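Antibiotic biosynthesis monooxygenase (Thermus thermophilus, PDB 1IUJ) is of uncharacterised function, belongs to the antibiotic biosynthesis monooxygenase family, and may act as a monooxygenase. Local coordinates at the interface of chains A and B. Coordinates in Å, arbitrary orientation; residue numbers count along the deposited sequence, not the author numbering. Chains: chain A/B, hypothetical protein TT1380.

The interface of chains A and B. Residues chain A 3, 5, 53, 95; chain B 5, 41, 51, 53.
The ring of A:Phe95 turns one face toward chain B, and B:Leu41 and B:Val51 both lie on that side. The patch illustrates sheet-to-sheet packing in this antibiotic biosynthesis monooxygenase family protein, with a ferredoxin-like fold, in which strands of two copies pack through their apolar faces; the two-fold pair is probably the biological dimer. B:Leu41 crosses the phenylalanine at about a right angle: its CB lies above the ring plane just outside the CG–CD2 edge and touches that edge of the face, B:Leu41 CB being 3.7 Å from A:Phe95 CD2. B:Val51 meets the rim beyond CE2 and CZ, where B:Val51 CG2 is 3.8 Å from A:Phe95 CZ. In A:Phe95, chi1 of -56° puts CG anti to the carbonyl carbon, and chi2 near 88° turns the face toward chain B.

B:Leu41 divides its branches between neighbours. Its CD1 presses on the A:Met5 methyl CE at 3.3 Å, a tight carbon contact, whereas CD2 reaches CG2 of A:Val3 at 3.9 Å from a nearly perpendicular direction. Past this leucine, A:Met5 and B:Met5 extend toward each other tip to tip, with their SD atoms 3.5 Å apart.

A:Met53 and B:Met53 also meet tip to tip, but their sulfurs are modelled implausibly close, so the exact fit there is doubtful. Each is bent at its last torsion (chi3 70° in A:Met53), which turns the methyls alongside the opposing thioether.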
ATOM      1  N   VAL A   3      -7.238  -4.832   3.168  1.00 11.74           N
ATOM      2  CA  VAL A   3      -6.705  -3.804   2.295  1.00 12.08           C
ATOM      3  C   VAL A   3      -6.632  -4.329   0.874  1.00 11.89           C
ATOM      4  O   VAL A   3      -6.149  -5.440   0.636  1.00 13.95           O
ATOM      5  CB  VAL A   3      -5.265  -3.382   2.736  1.00 12.67           C
ATOM      6  CG1 VAL A   3      -4.615  -2.446   1.706  1.00 15.20           C
ATOM      7  CG2 VAL A   3      -5.281  -2.728   4.154  1.00 15.03           C
ATOM      8  N   MET A   5      -5.000  -3.210  -2.932  1.00 11.95           N
ATOM      9  CA  MET A   5      -4.136  -2.281  -3.688  1.00 11.22           C
ATOM     10  C   MET A   5      -4.293  -2.598  -5.153  1.00 11.61           C
ATOM     11  O   MET A   5      -3.960  -3.718  -5.566  1.00 12.70           O
ATOM     12  CB  MET A   5      -2.675  -2.502  -3.305  1.00 12.48           C
ATOM     13  CG  MET A   5      -2.399  -2.408  -1.858  1.00 11.65           C
ATOM     14  SD  MET A   5      -0.681  -1.898  -1.557  1.00 15.72           S
ATOM     15  CE  MET A   5      -0.612  -2.058   0.191  1.00 14.97           C
ATOM     16  N   MET A  53      -5.160   2.434  -2.994  1.00 11.57           N
ATOM     17  CA  MET A  53      -5.166   1.635  -1.769  1.00 12.67           C
ATOM     18  C   MET A  53      -6.444   1.899  -1.006  1.00 12.47           C
ATOM     19  O   MET A  53      -6.778   3.056  -0.735  1.00 14.50           O
ATOM     20  CB  MET A  53      -3.953   1.964  -0.880  1.00 12.87           C
ATOM     21  CG  MET A  53      -3.931   1.098   0.348  1.00 17.47           C
ATOM     22  SD  MET A  53      -2.437   1.339   1.198  1.00 25.10           S
ATOM     23  CE  MET A  53      -2.673   2.983   1.794  1.00 26.50           C
ATOM     24  N   PHE A  95      -4.810  -8.034   1.018  1.00 11.97           N
ATOM     25  CA  PHE A  95      -4.055  -8.293   2.241  1.00 12.55           C
ATOM     26  C   PHE A  95      -4.952  -8.210   3.459  1.00 13.10           C
ATOM     27  O   PHE A  95      -5.960  -7.514   3.467  1.00 13.39           O
ATOM     28  CB  PHE A  95      -3.016  -7.177   2.469  1.00 12.99           C
ATOM     29  CG  PHE A  95      -2.060  -6.964   1.327  1.00 11.13           C
ATOM     30  CD1 PHE A  95      -2.393  -6.090   0.281  1.00 10.84           C
ATOM     31  CD2 PHE A  95      -0.835  -7.634   1.285  1.00 12.41           C
ATOM     32  CE1 PHE A  95      -1.505  -5.859  -0.770  1.00 12.20           C
ATOM     33  CE2 PHE A  95       0.082  -7.430   0.197  1.00 12.12           C
ATOM     34  CZ  PHE A  95      -0.273  -6.546  -0.826  1.00 12.43           C
TER
ATOM     35  N   MET B   5       6.455   1.268   0.455  1.00 10.83           N
ATOM     36  CA  MET B   5       5.957  -0.104   0.518  1.00 10.43           C
ATOM     37  C   MET B   5       7.130  -1.034   0.292  1.00 10.97           C
ATOM     38  O   MET B   5       7.732  -1.041  -0.775  1.00 11.58           O
ATOM     39  CB  MET B   5       4.864  -0.340  -0.525  1.00 12.04           C
ATOM     40  CG  MET B   5       3.655   0.497  -0.282  1.00 13.88           C
ATOM     41  SD  MET B   5       2.320  -0.043  -1.350  1.00 17.75           S
ATOM     42  CE  MET B   5       1.224   1.221  -0.970  1.00 21.01           C
ATOM     43  N   LEU B  41       1.212  -5.940   6.263  1.00 13.17           N
ATOM     44  CA  LEU B  41       0.105  -6.473   5.457  1.00 13.12           C
ATOM     45  C   LEU B  41       0.434  -7.876   4.978  1.00 12.67           C
ATOM     46  O   LEU B  41       1.393  -8.097   4.249  1.00 11.91           O
ATOM     47  CB  LEU B  41      -0.138  -5.533   4.260  1.00 12.57           C
ATOM     48  CG  LEU B  41      -0.465  -4.100   4.558  1.00 14.03           C
ATOM     49  CD1 LEU B  41      -0.609  -3.324   3.260  1.00 15.42           C
ATOM     50  CD2 LEU B  41      -1.742  -3.941   5.393  1.00 15.55           C
ATOM     51  N   VAL B  51       3.648  -6.889   2.541  1.00 12.46           N
ATOM     52  CA  VAL B  51       3.986  -5.459   2.366  1.00 12.49           C
ATOM     53  C   VAL B  51       4.085  -4.745   3.687  1.00 12.42           C
ATOM     54  O   VAL B  51       3.162  -4.746   4.477  1.00 12.97           O
ATOM     55  CB  VAL B  51       3.016  -4.725   1.380  1.00 13.77           C
ATOM     56  CG1 VAL B  51       3.306  -3.232   1.341  1.00 13.88           C
ATOM     57  CG2 VAL B  51       3.185  -5.289  -0.003  1.00 14.78           C
ATOM     58  N   MET B  53       4.050  -1.183   4.977  1.00 12.44           N
ATOM     59  CA  MET B  53       3.655   0.107   4.429  1.00 12.98           C
ATOM     60  C   MET B  53       3.861   1.157   5.495  1.00 13.26           C
ATOM     61  O   MET B  53       3.347   1.024   6.615  1.00 13.26           O
ATOM     62  CB  MET B  53       2.183   0.102   4.037  1.00 13.22           C
ATOM     63  CG  MET B  53       1.778   1.421   3.446  1.00 16.73           C
ATOM     64  SD  MET B  53       0.131   1.316   2.831  1.00 25.95           S
ATOM     65  CE  MET B  53      -0.781   0.944   4.292  1.00 26.88           C
TER